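Local coordinates for segregation and condensation protein A (Thermococcus onnurineus, PDB 6IVH) that is the kleisin subunit of an archaeal Smc-based condensin and probably links the Smc heads during chromosome organisation, its N-terminal domain being the part described here, at residues P26-V32 and E102-F107; R55-A59 and L114-E119; I14-L18 and K37-L42. Numbering follows the deposited sequence.

Contact 1: residues P26-V32 and E102-F107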
ATOM      1  N   PRO A  26      -7.944  -6.849  -7.732  1.00 59.31           N
ATOM      2  CA  PRO A  26      -6.521  -7.039  -8.061  1.00 59.13           C
ATOM      3  C   PRO A  26      -6.141  -6.554  -9.447  1.00 63.98           C
ATOM      4  O   PRO A  26      -4.969  -6.231  -9.677  1.00 64.98           O
ATOM      5  CB  PRO A  26      -6.331  -8.556  -7.927  1.00 58.37           C
ATOM      6  CG  PRO A  26      -7.462  -9.017  -7.074  1.00 54.27           C
ATOM      7  CD  PRO A  26      -8.607  -8.111  -7.368  1.00 49.95           C
ATOM      8  N   TRP A  27      -7.090  -6.489 -10.381  1.00 66.23           N
ATOM      9  CA  TRP A  27      -6.757  -6.071 -11.737  1.00 72.16           C
ATOM     10  C   TRP A  27      -6.895  -4.567 -11.952  1.00 69.66           C
ATOM     11  O   TRP A  27      -6.165  -4.008 -12.780  1.00 69.40           O
ATOM     12  CB  TRP A  27      -7.612  -6.831 -12.757  1.00 75.88           C
ATOM     13  CG  TRP A  27      -7.330  -8.317 -12.811  1.00 76.05           C
ATOM     14  CD1 TRP A  27      -8.187  -9.324 -12.470  1.00 77.25           C
ATOM     15  CD2 TRP A  27      -6.112  -8.955 -13.224  1.00 76.32           C
ATOM     16  NE1 TRP A  27      -7.584 -10.544 -12.648  1.00 76.62           N
ATOM     17  CE2 TRP A  27      -6.309 -10.347 -13.110  1.00 77.26           C
ATOM     18  CE3 TRP A  27      -4.875  -8.486 -13.680  1.00 78.71           C
ATOM     19  CZ2 TRP A  27      -5.318 -11.272 -13.432  1.00 82.20           C
ATOM     20  CZ3 TRP A  27      -3.891  -9.409 -13.999  1.00 83.00           C
ATOM     21  CH2 TRP A  27      -4.120 -10.786 -13.874  1.00 83.00           C
ATOM     22  N   ASN A  28      -7.795  -3.883 -11.238  1.00 65.49           N
ATOM     23  CA  ASN A  28      -7.828  -2.417 -11.271  1.00 68.78           C
ATOM     24  C   ASN A  28      -7.839  -1.881  -9.833  1.00 69.77           C
ATOM     25  O   ASN A  28      -8.866  -1.763  -9.162  1.00 69.85           O
ATOM     26  CB  ASN A  28      -8.993  -1.882 -12.162  1.00 69.06           C
ATOM     27  CG  ASN A  28     -10.364  -1.860 -11.482  1.00 84.57           C
ATOM     28  OD1 ASN A  28     -10.676  -2.675 -10.622  1.00 78.70           O
ATOM     29  ND2 ASN A  28     -11.200  -0.915 -11.903  1.00 90.25           N
ATOM     30  N   ILE A  29      -6.650  -1.565  -9.338  1.00 69.15           N
ATOM     31  CA  ILE A  29      -6.492  -0.989  -8.010  1.00 65.39           C
ATOM     32  C   ILE A  29      -6.458   0.525  -8.142  1.00 62.21           C
ATOM     33  O   ILE A  29      -5.729   1.067  -8.980  1.00 69.80           O
ATOM     34  CB  ILE A  29      -5.214  -1.508  -7.329  1.00 63.22           C
ATOM     35  CG1 ILE A  29      -5.171  -3.038  -7.333  1.00 62.73           C
ATOM     36  CG2 ILE A  29      -5.114  -0.970  -5.910  1.00 61.23           C
ATOM     37  CD1 ILE A  29      -3.964  -3.601  -6.620  1.00 57.35           C
ATOM     38  N   ASP A  30      -7.246   1.212  -7.321  1.00 62.31           N
ATOM     39  CA  ASP A  30      -7.208   2.670  -7.253  1.00 57.70           C
ATOM     40  C   ASP A  30      -6.249   3.062  -6.134  1.00 53.60           C
ATOM     41  O   ASP A  30      -6.558   2.878  -4.952  1.00 56.03           O
ATOM     42  CB  ASP A  30      -8.606   3.239  -7.016  1.00 56.21           C
ATOM     43  CG  ASP A  30      -8.685   4.735  -7.285  1.00 58.10           C
ATOM     44  OD1 ASP A  30      -7.648   5.424  -7.177  1.00 53.69           O
ATOM     45  OD2 ASP A  30      -9.790   5.222  -7.607  1.00 61.40           O
ATOM     46  N   ILE A  31      -5.085   3.606  -6.506  1.00 49.23           N
ATOM     47  CA  ILE A  31      -4.041   3.886  -5.520  1.00 48.64           C
ATOM     48  C   ILE A  31      -4.502   4.940  -4.520  1.00 52.41           C
ATOM     49  O   ILE A  31      -4.040   4.963  -3.373  1.00 50.10           O
ATOM     50  CB  ILE A  31      -2.733   4.303  -6.225  1.00 48.59           C
ATOM     51  CG1 ILE A  31      -1.570   4.335  -5.233  1.00 45.03           C
ATOM     52  CG2 ILE A  31      -2.882   5.660  -6.885  1.00 48.85           C
ATOM     53  CD1 ILE A  31      -1.298   3.006  -4.576  1.00 49.65           C
ATOM     54  N   VAL A  32      -5.418   5.821  -4.927  1.00 50.86           N
ATOM     55  CA  VAL A  32      -5.975   6.796  -3.995  1.00 46.68           C
ATOM     56  C   VAL A  32      -6.911   6.107  -3.010  1.00 48.88           C
ATOM     57  O   VAL A  32      -6.854   6.348  -1.798  1.00 52.40           O
ATOM     58  CB  VAL A  32      -6.688   7.923  -4.763  1.00 55.47           C
ATOM     59  CG1 VAL A  32      -7.335   8.903  -3.796  1.00 52.57           C
ATOM     60  CG2 VAL A  32      -5.708   8.642  -5.680  1.00 51.56           C
ATOM     61  N   GLU A 102       1.111   6.730 -12.280  1.00 75.49           N
ATOM     62  CA  GLU A 102      -0.105   6.006 -12.614  1.00 72.69           C
ATOM     63  C   GLU A 102      -1.108   6.139 -11.475  1.00 67.67           C
ATOM     64  O   GLU A 102      -0.734   6.237 -10.302  1.00 65.39           O
ATOM     65  CB  GLU A 102       0.194   4.521 -12.880  1.00 76.75           C
ATOM     66  CG  GLU A 102       1.515   4.249 -13.609  1.00 84.21           C
ATOM     67  CD  GLU A 102       1.342   3.996 -15.099  1.00 87.74           C
ATOM     68  OE1 GLU A 102       2.155   3.242 -15.668  1.00 96.34           O
ATOM     69  OE2 GLU A 102       0.413   4.572 -15.699  1.00 82.93           O
ATOM     70  N   ARG A 103      -2.393   6.134 -11.829  1.00 65.05           N
ATOM     71  CA  ARG A 103      -3.453   6.093 -10.831  1.00 60.93           C
ATOM     72  C   ARG A 103      -3.991   4.688 -10.591  1.00 60.83           C
ATOM     73  O   ARG A 103      -4.329   4.353  -9.452  1.00 64.29           O
ATOM     74  CB  ARG A 103      -4.608   7.019 -11.234  1.00 53.47           C
ATOM     75  CG  ARG A 103      -5.904   6.752 -10.481  1.00 56.94           C
ATOM     76  CD  ARG A 103      -6.487   8.005  -9.864  1.00 60.18           C
ATOM     77  NE  ARG A 103      -7.511   7.666  -8.881  1.00 52.76           N
ATOM     78  CZ  ARG A 103      -8.392   8.529  -8.392  1.00 51.54           C
ATOM     79  NH1 ARG A 103      -8.378   9.790  -8.799  1.00 54.24           N
ATOM     80  NH2 ARG A 103      -9.289   8.130  -7.501  1.00 51.80           N
ATOM     81  N   TYR A 104      -4.052   3.853 -11.625  1.00 57.39           N
ATOM     82  CA  TYR A 104      -4.572   2.497 -11.511  1.00 55.43           C
ATOM     83  C   TYR A 104      -3.447   1.492 -11.726  1.00 57.81           C
ATOM     84  O   TYR A 104      -2.672   1.612 -12.680  1.00 62.69           O
ATOM     85  CB  TYR A 104      -5.708   2.266 -12.509  1.00 53.92           C
ATOM     86  CG  TYR A 104      -6.915   3.140 -12.250  1.00 54.28           C
ATOM     87  CD1 TYR A 104      -7.931   2.724 -11.396  1.00 58.48           C
ATOM     88  CD2 TYR A 104      -7.035   4.388 -12.848  1.00 57.67           C
ATOM     89  CE1 TYR A 104      -9.033   3.524 -11.152  1.00 58.02           C
ATOM     90  CE2 TYR A 104      -8.133   5.195 -12.610  1.00 64.55           C
ATOM     91  CZ  TYR A 104      -9.128   4.759 -11.761  1.00 63.86           C
ATOM     92  OH  TYR A 104     -10.221   5.562 -11.526  1.00 65.90           O
ATOM     93  N   TYR A 105      -3.364   0.506 -10.832  1.00 58.19           N
ATOM     94  CA  TYR A 105      -2.334  -0.522 -10.872  1.00 59.05           C
ATOM     95  C   TYR A 105      -2.972  -1.903 -10.850  1.00 64.05           C
ATOM     96  O   TYR A 105      -4.116  -2.079 -10.424  1.00 62.10           O
ATOM     97  CB  TYR A 105      -1.366  -0.415  -9.680  1.00 53.18           C
ATOM     98  CG  TYR A 105      -0.402   0.746  -9.726  1.00 57.49           C
ATOM     99  CD1 TYR A 105       0.946   0.543  -9.991  1.00 54.27           C
ATOM    100  CD2 TYR A 105      -0.836   2.042  -9.487  1.00 60.36           C
ATOM    101  CE1 TYR A 105       1.832   1.600 -10.025  1.00 54.77           C
ATOM    102  CE2 TYR A 105       0.044   3.105  -9.520  1.00 61.20           C
ATOM    103  CZ  TYR A 105       1.375   2.879  -9.789  1.00 56.74           C
ATOM    104  OH  TYR A 105       2.250   3.939  -9.822  1.00 77.60           O
ATOM    105  N   THR A 106      -2.209  -2.886 -11.315  1.00 62.32           N
ATOM    106  CA  THR A 106      -2.504  -4.273 -11.002  1.00 63.77           C
ATOM    107  C   THR A 106      -1.768  -4.654  -9.720  1.00 62.74           C
ATOM    108  O   THR A 106      -0.885  -3.937  -9.246  1.00 61.11           O
ATOM    109  CB  THR A 106      -2.109  -5.198 -12.155  1.00 62.82           C
ATOM    110  OG1 THR A 106      -0.703  -5.089 -12.405  1.00 59.93           O
ATOM    111  CG2 THR A 106      -2.878  -4.831 -13.416  1.00 67.86           C
ATOM    112  N   PHE A 107      -2.147  -5.799  -9.148  1.00 60.00           N
ATOM    113  CA  PHE A 107      -1.583  -6.173  -7.856  1.00 60.76           C
ATOM    114  C   PHE A 107      -0.093  -6.473  -7.961  1.00 64.12           C
ATOM    115  O   PHE A 107       0.691  -6.043  -7.109  1.00 61.41           O
ATOM    116  CB  PHE A 107      -2.333  -7.368  -7.271  1.00 61.95           C
ATOM    117  CG  PHE A 107      -1.974  -7.658  -5.844  1.00 61.26           C
ATOM    118  CD1 PHE A 107      -1.238  -8.783  -5.513  1.00 62.00           C
ATOM    119  CD2 PHE A 107      -2.353  -6.789  -4.833  1.00 55.42           C
ATOM    120  CE1 PHE A 107      -0.902  -9.044  -4.199  1.00 61.20           C
ATOM    121  CE2 PHE A 107      -2.018  -7.044  -3.518  1.00 49.62           C
ATOM    122  CZ  PHE A 107      -1.293  -8.174  -3.200  1.00 53.75           C
TER
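Ile29 is one large bump here. Its side chain reaches along the inner face of the sheet, and Ile29 CD1 sits at the edge of the Phe107 ring, 4.0 Å from Phe107 CD2. Pro26 CB rests against the base of the Phe107 side chain, 4.2 Å from Phe107 CB. Thr106 CG2 meets the edge of the Trp27 ring, 4.2 Å from Trp27 CE3. Tyr105 shares the face of Ile29, and Ile31 CB lies 4.4 Å from Tyr105 CD2. Leu110 of helix 107-120 packs on Ile29, Ile31 and Tyr105. The backbones form a minimal two-stranded antiparallel sheet, which joins the start of helix 31-47 to that of helix 107-120. In its hydrogen-bonded pair, Ile29 N to Tyr105 O is 2.8 Å. Asp30, on the face with Tyr104, is met from the side by Arg103: Arg103 NE to Asp30 OD1 is 2.8 Å, a salt bridge. The guanidinium lays one face over Val32 CB. Asp30 OD1 also N-caps helix 31-47 by accepting from Val32 N at 3.2 Å.

Contact 2: residues R55-A59 and L114-E119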
ATOM      1  N   ARG A  55       8.733  -1.895   7.654  1.00 32.50           N
ATOM      2  CA  ARG A  55       8.404  -1.758   6.239  1.00 40.34           C
ATOM      3  C   ARG A  55       6.920  -1.480   6.046  1.00 37.06           C
ATOM      4  O   ARG A  55       6.537  -0.681   5.183  1.00 43.93           O
ATOM      5  CB  ARG A  55       8.825  -3.015   5.474  1.00 41.84           C
ATOM      6  CG  ARG A  55      10.276  -3.409   5.709  1.00 48.69           C
ATOM      7  CD  ARG A  55      10.659  -4.679   4.963  1.00 62.47           C
ATOM      8  NE  ARG A  55      11.006  -4.427   3.566  1.00 61.51           N
ATOM      9  CZ  ARG A  55      10.259  -4.797   2.530  1.00 66.89           C
ATOM     10  NH1 ARG A  55       9.118  -5.442   2.730  1.00 71.77           N
ATOM     11  NH2 ARG A  55      10.656  -4.526   1.294  1.00 66.65           N
ATOM     12  N   ALA A  56       6.066  -2.120   6.850  1.00 36.81           N
ATOM     13  CA  ALA A  56       4.637  -1.835   6.784  1.00 35.44           C
ATOM     14  C   ALA A  56       4.328  -0.407   7.217  1.00 34.23           C
ATOM     15  O   ALA A  56       3.370   0.196   6.718  1.00 29.25           O
ATOM     16  CB  ALA A  56       3.860  -2.832   7.641  1.00 31.59           C
ATOM     17  N   ILE A  57       5.116   0.144   8.139  1.00 27.92           N
ATOM     18  CA  ILE A  57       4.950   1.544   8.512  1.00 30.54           C
ATOM     19  C   ILE A  57       5.448   2.452   7.395  1.00 33.22           C
ATOM     20  O   ILE A  57       4.787   3.432   7.031  1.00 35.95           O
ATOM     21  CB  ILE A  57       5.673   1.830   9.842  1.00 38.72           C
ATOM     22  CG1 ILE A  57       5.036   1.030  10.984  1.00 35.69           C
ATOM     23  CG2 ILE A  57       5.660   3.315  10.150  1.00 33.51           C
ATOM     24  CD1 ILE A  57       5.767   1.161  12.304  1.00 40.20           C
ATOM     25  N   LEU A  58       6.614   2.134   6.826  1.00 36.65           N
ATOM     26  CA  LEU A  58       7.162   2.937   5.738  1.00 33.66           C
ATOM     27  C   LEU A  58       6.299   2.855   4.483  1.00 37.86           C
ATOM     28  O   LEU A  58       6.203   3.836   3.735  1.00 36.06           O
ATOM     29  CB  LEU A  58       8.591   2.487   5.430  1.00 34.66           C
ATOM     30  CG  LEU A  58       9.290   3.107   4.218  1.00 33.91           C
ATOM     31  CD1 LEU A  58       9.397   4.615   4.366  1.00 42.94           C
ATOM     32  CD2 LEU A  58      10.662   2.485   4.027  1.00 44.47           C
ATOM     33  N   ALA A  59       5.665   1.704   4.238  1.00 37.17           N
ATOM     34  CA  ALA A  59       4.824   1.560   3.056  1.00 36.56           C
ATOM     35  C   ALA A  59       3.635   2.511   3.091  1.00 35.00           C
ATOM     36  O   ALA A  59       3.142   2.928   2.036  1.00 35.49           O
ATOM     37  CB  ALA A  59       4.348   0.113   2.925  1.00 35.34           C
ATOM     38  N   LEU A 114       5.819  -0.776  -5.020  1.00 60.21           N
ATOM     39  CA  LEU A 114       5.986  -0.474  -3.602  1.00 58.05           C
ATOM     40  C   LEU A 114       7.301  -1.030  -3.066  1.00 60.39           C
ATOM     41  O   LEU A 114       8.010  -0.346  -2.317  1.00 58.79           O
ATOM     42  CB  LEU A 114       4.798  -1.016  -2.806  1.00 53.03           C
ATOM     43  CG  LEU A 114       4.890  -0.917  -1.286  1.00 56.79           C
ATOM     44  CD1 LEU A 114       5.020   0.528  -0.854  1.00 58.13           C
ATOM     45  CD2 LEU A 114       3.679  -1.552  -0.625  1.00 51.52           C
HETATM   46  N   MSE A 115       7.646  -2.260  -3.436  1.00 61.71           N
HETATM   47  CA  MSE A 115       8.893  -2.876  -2.980  1.00 65.42           C
HETATM   48  C   MSE A 115      10.126  -2.181  -3.554  1.00 65.49           C
HETATM   49  O   MSE A 115      11.187  -2.177  -2.928  1.00 65.80           O
HETATM   50  CB  MSE A 115       8.923  -4.364  -3.340  1.00 65.33           C
HETATM   51  CG  MSE A 115       8.964  -5.309  -2.141  1.00 65.21           C
HETATM   52 SE   MSE A 115       7.600  -4.942  -0.801  0.74 96.93          SE
HETATM   53  CE  MSE A 115       6.092  -5.862  -1.615  1.00 48.65           C
ATOM     54  N   ASP A 116       9.992  -1.598  -4.748  1.00 65.70           N
ATOM     55  CA  ASP A 116      11.087  -0.799  -5.291  1.00 64.50           C
ATOM     56  C   ASP A 116      11.265   0.490  -4.499  1.00 60.38           C
ATOM     57  O   ASP A 116      12.397   0.927  -4.259  1.00 62.45           O
ATOM     58  CB  ASP A 116      10.843  -0.491  -6.769  1.00 61.55           C
ATOM     59  CG  ASP A 116      11.363  -1.585  -7.687  1.00 69.22           C
ATOM     60  OD1 ASP A 116      12.179  -2.414  -7.230  1.00 64.40           O
ATOM     61  OD2 ASP A 116      10.960  -1.610  -8.869  1.00 69.65           O
ATOM     62  N   ALA A 117      10.159   1.109  -4.080  1.00 56.61           N
ATOM     63  CA  ALA A 117      10.256   2.308  -3.258  1.00 56.07           C
ATOM     64  C   ALA A 117      10.718   1.982  -1.844  1.00 58.97           C
ATOM     65  O   ALA A 117      11.412   2.792  -1.218  1.00 59.85           O
ATOM     66  CB  ALA A 117       8.911   3.033  -3.222  1.00 53.05           C
ATOM     67  N   LEU A 118      10.349   0.808  -1.329  1.00 55.51           N
ATOM     68  CA  LEU A 118      10.757   0.432   0.020  1.00 54.28           C
ATOM     69  C   LEU A 118      12.260   0.198   0.103  1.00 64.41           C
ATOM     70  O   LEU A 118      12.903   0.604   1.078  1.00 65.13           O
ATOM     71  CB  LEU A 118       9.993  -0.812   0.473  1.00 52.38           C
ATOM     72  CG  LEU A 118       8.558  -0.599   0.954  1.00 53.97           C
ATOM     73  CD1 LEU A 118       7.808  -1.915   1.006  1.00 52.80           C
ATOM     74  CD2 LEU A 118       8.555   0.060   2.320  1.00 47.81           C
ATOM     75  N   GLU A 119      12.840  -0.449  -0.910  1.00 65.06           N
ATOM     76  CA  GLU A 119      14.255  -0.799  -0.848  1.00 76.51           C
ATOM     77  C   GLU A 119      15.180   0.371  -1.156  1.00 75.36           C
ATOM     78  O   GLU A 119      16.323   0.374  -0.687  1.00 81.96           O
ATOM     79  CB  GLU A 119      14.556  -1.963  -1.795  1.00 77.22           C
ATOM     80  CG  GLU A 119      14.583  -3.322  -1.101  1.00 81.17           C
ATOM     81  CD  GLU A 119      13.198  -3.845  -0.765  1.00 77.72           C
ATOM     82  OE1 GLU A 119      12.825  -3.823   0.427  1.00 77.51           O
ATOM     83  OE2 GLU A 119      12.488  -4.293  -1.691  1.00 77.57           O
TER
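Leu118 lies under the guanidinium of Arg55, with its CD1 over one face of that group. Its other methyl, CD2, enters a shallow hollow on helix 54-72. There Leu118 CD2 is 3.6 Å from Arg55 O, 3.8 Å from Ala59 N and 3.6 Å from Leu58 CD2. Ala59 has only a methyl group, so Leu118 can come close to the backbone. The CA atoms of Ale59 and Leu118 are 6.8 Å apart. Ala59 CB also meets Leu114 CD1 at 3.9 Å. Leu114 and Leu118 are one helical turn apart, so both point to the same neighbour.

This is a steep helix-helix crossing within the small helical N-terminal domain of a kleisin. The segment axes come within 10.3 Å and cross at 108°. Such an angle keeps the contact short: 321 Å² is buried in all. Segment 114-119 also falls in a predicted coiled coil. Inward from the crossing, Leu114 packs on Leu15 of helix 11-20, and Ala59 touches Tyr38 of helix 31-47.

The polar part lies on the outer side of the crossing. Arg55 stretches across to Glu119. Arg55 NH2 to Glu119 OE1 is 2.4 Å, a very short salt bridge as modelled. Glu119 points its CA-to-CB bond away, but its carboxylate curls back to the arginine. Met115, a selenomethionine in this crystal, places its SE 3.7 Å from Arg55 NH2, near the guanidinium plane. Pro11 of helix 11-20 touches the Arg55 side chain.

Contact 3: residues I14-L18 and K37-L42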
ATOM      1  N   ILE A  14      -0.887  -7.002   4.727  1.00 36.86           N
ATOM      2  CA  ILE A  14      -2.021  -6.085   4.700  1.00 35.64           C
ATOM      3  C   ILE A  14      -2.631  -6.026   3.305  1.00 39.17           C
ATOM      4  O   ILE A  14      -3.859  -6.017   3.149  1.00 35.92           O
ATOM      5  CB  ILE A  14      -1.591  -4.694   5.198  1.00 36.84           C
ATOM      6  CG1 ILE A  14      -1.060  -4.787   6.632  1.00 31.42           C
ATOM      7  CG2 ILE A  14      -2.747  -3.712   5.105  1.00 39.14           C
ATOM      8  CD1 ILE A  14      -0.527  -3.481   7.183  1.00 30.97           C
ATOM      9  N   LEU A  15      -1.791  -6.002   2.268  1.00 40.65           N
ATOM     10  CA  LEU A  15      -2.308  -5.907   0.907  1.00 41.08           C
ATOM     11  C   LEU A  15      -3.055  -7.175   0.507  1.00 40.27           C
ATOM     12  O   LEU A  15      -4.119  -7.098  -0.119  1.00 40.88           O
ATOM     13  CB  LEU A  15      -1.167  -5.615  -0.068  1.00 41.60           C
ATOM     14  CG  LEU A  15      -0.504  -4.242   0.080  1.00 38.09           C
ATOM     15  CD1 LEU A  15       0.833  -4.199  -0.643  1.00 24.68           C
ATOM     16  CD2 LEU A  15      -1.432  -3.147  -0.434  1.00 31.80           C
ATOM     17  N   LEU A  16      -2.521  -8.348   0.870  1.00 40.42           N
ATOM     18  CA  LEU A  16      -3.181  -9.605   0.514  1.00 42.03           C
ATOM     19  C   LEU A  16      -4.536  -9.744   1.203  1.00 43.66           C
ATOM     20  O   LEU A  16      -5.500 -10.232   0.599  1.00 44.17           O
ATOM     21  CB  LEU A  16      -2.289 -10.800   0.861  1.00 40.72           C
ATOM     22  CG  LEU A  16      -1.058 -11.054  -0.003  1.00 44.12           C
ATOM     23  CD1 LEU A  16      -0.250 -12.225   0.524  1.00 40.07           C
ATOM     24  CD2 LEU A  16      -1.496 -11.315  -1.420  1.00 45.33           C
ATOM     25  N   GLN A  17      -4.622  -9.346   2.473  1.00 42.63           N
ATOM     26  CA  GLN A  17      -5.885  -9.440   3.199  1.00 44.37           C
ATOM     27  C   GLN A  17      -6.925  -8.478   2.633  1.00 48.42           C
ATOM     28  O   GLN A  17      -8.129  -8.744   2.714  1.00 45.44           O
ATOM     29  CB  GLN A  17      -5.649  -9.171   4.689  1.00 42.01           C
ATOM     30  CG  GLN A  17      -6.883  -9.367   5.586  1.00 45.24           C
ATOM     31  CD  GLN A  17      -7.706  -8.101   5.764  1.00 56.93           C
ATOM     32  OE1 GLN A  17      -7.213  -6.985   5.572  1.00 59.58           O
ATOM     33  NE2 GLN A  17      -8.969  -8.271   6.138  1.00 56.82           N
ATOM     34  N   LEU A  18      -6.479  -7.352   2.075  1.00 46.54           N
ATOM     35  CA  LEU A  18      -7.396  -6.465   1.366  1.00 45.25           C
ATOM     36  C   LEU A  18      -7.899  -7.119   0.087  1.00 47.57           C
ATOM     37  O   LEU A  18      -9.081  -7.005  -0.255  1.00 47.21           O
ATOM     38  CB  LEU A  18      -6.712  -5.132   1.051  1.00 42.13           C
ATOM     39  CG  LEU A  18      -6.385  -4.200   2.221  1.00 38.48           C
ATOM     40  CD1 LEU A  18      -5.609  -2.984   1.736  1.00 33.30           C
ATOM     41  CD2 LEU A  18      -7.661  -3.778   2.928  1.00 43.46           C
ATOM     42  N   LYS A  37      -7.476   2.520   2.671  1.00 46.10           N
ATOM     43  CA  LYS A  37      -7.808   1.157   3.082  1.00 43.65           C
ATOM     44  C   LYS A  37      -6.613   0.486   3.749  1.00 40.00           C
ATOM     45  O   LYS A  37      -6.771  -0.250   4.732  1.00 36.27           O
ATOM     46  CB  LYS A  37      -8.278   0.338   1.879  1.00 40.87           C
ATOM     47  CG  LYS A  37      -9.551   0.849   1.221  1.00 41.04           C
ATOM     48  CD  LYS A  37     -10.015  -0.102   0.127  1.00 46.44           C
ATOM     49  CE  LYS A  37     -11.250   0.425  -0.589  1.00 46.35           C
ATOM     50  NZ  LYS A  37     -10.927   1.566  -1.485  1.00 52.12           N
ATOM     51  N   TYR A  38      -5.408   0.732   3.228  1.00 37.51           N
ATOM     52  CA  TYR A  38      -4.200   0.229   3.872  1.00 36.74           C
ATOM     53  C   TYR A  38      -4.022   0.842   5.255  1.00 39.23           C
ATOM     54  O   TYR A  38      -3.683   0.141   6.216  1.00 36.87           O
ATOM     55  CB  TYR A  38      -2.982   0.523   2.994  1.00 34.85           C
ATOM     56  CG  TYR A  38      -1.665   0.041   3.562  1.00 31.40           C
ATOM     57  CD1 TYR A  38      -0.911   0.846   4.409  1.00 29.98           C
ATOM     58  CD2 TYR A  38      -1.169  -1.214   3.240  1.00 30.55           C
ATOM     59  CE1 TYR A  38       0.294   0.407   4.926  1.00 33.27           C
ATOM     60  CE2 TYR A  38       0.032  -1.661   3.752  1.00 29.22           C
ATOM     61  CZ  TYR A  38       0.760  -0.848   4.593  1.00 34.77           C
ATOM     62  OH  TYR A  38       1.959  -1.294   5.102  1.00 35.85           O
ATOM     63  N   ILE A  39      -4.242   2.152   5.373  1.00 38.85           N
ATOM     64  CA  ILE A  39      -4.089   2.820   6.661  1.00 39.76           C
ATOM     65  C   ILE A  39      -5.175   2.368   7.630  1.00 38.88           C
ATOM     66  O   ILE A  39      -4.920   2.192   8.829  1.00 35.51           O
ATOM     67  CB  ILE A  39      -4.093   4.346   6.467  1.00 41.54           C
ATOM     68  CG1 ILE A  39      -2.842   4.779   5.695  1.00 42.84           C
ATOM     69  CG2 ILE A  39      -4.192   5.061   7.805  1.00 25.50           C
ATOM     70  CD1 ILE A  39      -2.759   6.271   5.446  1.00 49.18           C
ATOM     71  N   GLU A  40      -6.399   2.173   7.130  1.00 36.65           N
ATOM     72  CA  GLU A  40      -7.469   1.641   7.970  1.00 42.03           C
ATOM     73  C   GLU A  40      -7.055   0.320   8.601  1.00 38.80           C
ATOM     74  O   GLU A  40      -7.128   0.153   9.823  1.00 37.57           O
ATOM     75  CB  GLU A  40      -8.751   1.461   7.152  1.00 42.19           C
ATOM     76  CG  GLU A  40      -9.484   2.752   6.812  1.00 56.38           C
ATOM     77  CD  GLU A  40     -10.661   2.526   5.876  1.00 73.35           C
ATOM     78  OE1 GLU A  40     -11.174   1.387   5.826  1.00 75.40           O
ATOM     79  OE2 GLU A  40     -11.072   3.486   5.189  1.00 80.53           O
ATOM     80  N   ARG A  41      -6.601  -0.627   7.777  1.00 37.98           N
ATOM     81  CA  ARG A  41      -6.187  -1.926   8.297  1.00 39.28           C
ATOM     82  C   ARG A  41      -4.956  -1.799   9.184  1.00 37.08           C
ATOM     83  O   ARG A  41      -4.856  -2.478  10.212  1.00 37.76           O
ATOM     84  CB  ARG A  41      -5.922  -2.894   7.144  1.00 39.95           C
ATOM     85  CG  ARG A  41      -5.401  -4.249   7.581  1.00 44.23           C
ATOM     86  CD  ARG A  41      -6.482  -5.046   8.298  1.00 43.28           C
ATOM     87  NE  ARG A  41      -6.098  -6.444   8.463  1.00 39.13           N
ATOM     88  CZ  ARG A  41      -6.748  -7.314   9.228  1.00 47.88           C
ATOM     89  NH1 ARG A  41      -7.821  -6.934   9.908  1.00 50.29           N
ATOM     90  NH2 ARG A  41      -6.319  -8.565   9.315  1.00 55.04           N
ATOM     91  N   LEU A  42      -4.014  -0.932   8.806  1.00 34.83           N
ATOM     92  CA  LEU A  42      -2.834  -0.713   9.637  1.00 33.92           C
ATOM     93  C   LEU A  42      -3.221  -0.192  11.014  1.00 41.73           C
ATOM     94  O   LEU A  42      -2.601  -0.552  12.022  1.00 42.29           O
ATOM     95  CB  LEU A  42      -1.880   0.260   8.948  1.00 32.00           C
ATOM     96  CG  LEU A  42      -0.556   0.512   9.666  1.00 30.16           C
ATOM     97  CD1 LEU A  42       0.216  -0.788   9.811  1.00 31.46           C
ATOM     98  CD2 LEU A  42       0.265   1.553   8.925  1.00 33.78           C
TER
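Ile14 starts the contact and is buried against helix 31-47. Ile14 CG2 lies 3.5 Å from Tyr38 CD2 and 3.7 Å from Arg41 CG. Ile14 CD1 reaches Leu42 CD1 at 3.8 Å. Ile14 thus fits among three side chains of the partner helix. The CA atoms of Ile14 and Tyr38 are 6.7 Å apart.

Leu15 sets out sideways, but its end comes back towards the tyrosine. Leu15 CD2 is 4.2 Å from Tyr38 CD2. The same leucine packs on Phe107, Leu111 and Leu114 of helix 107-120, so it faces two helices at once.

Gln17 comes next on the facing side. Gln17 OE1 lies over one face of the Arg41 guanidinium, 3.1 Å from Arg41 NE. The angle is too poor for a hydrogen bond. Arg41 has a salt-bridge partner in Glu44, through NH1.

Leu18, one turn after Ile14, ends the segment. Leu18 CD1 is 4.3 Å from Lys37 CB and 4.0 Å from Tyr38 N. The lysine's CA-to-CB bond points toward segment 14-18, but its chain then leads away.

The two segments cross at 108°, with axes 10.1 Å apart at closest approach. This is a steep crossing in the helical core of the ScpA N-terminal domain. Tyr38 lies at its inner side, and its OH hydrogen-bonds to Ala56 O of helix 54-72. Between the segments the hold is mainly apolar, from Ile14, Leu15, Leu18, Leu42, the tyrosine ring and the Arg41 methylenes; the ends of Gln17 and Arg41 add a polar edge without a mutual hydrogen bond.

Overall arrangement
From the N terminus, helix 11-20 meets helix 31-47 in contact 3, which closes the shortest loop. That loop contains segment 26-32 of contact 1. Contact 1 closes a far longer loop at strand 104-105, so contacts 1 and 3 cross along the chain. Contact 2 opens on helix 54-72, after contact 3 has closed, and ends on helix 107-120. It crosses contact 1 and follows contact 3 in series. Contacts 1 and 2 lie on opposite sides of the chain's centre, about 17 Å apart between centres. Contact 3 touches contact 1 through helix 11-20, and contact 2 largely through Tyr38. Contact 1 joins helices through the small sheet; contacts 2 and 3 join them directly.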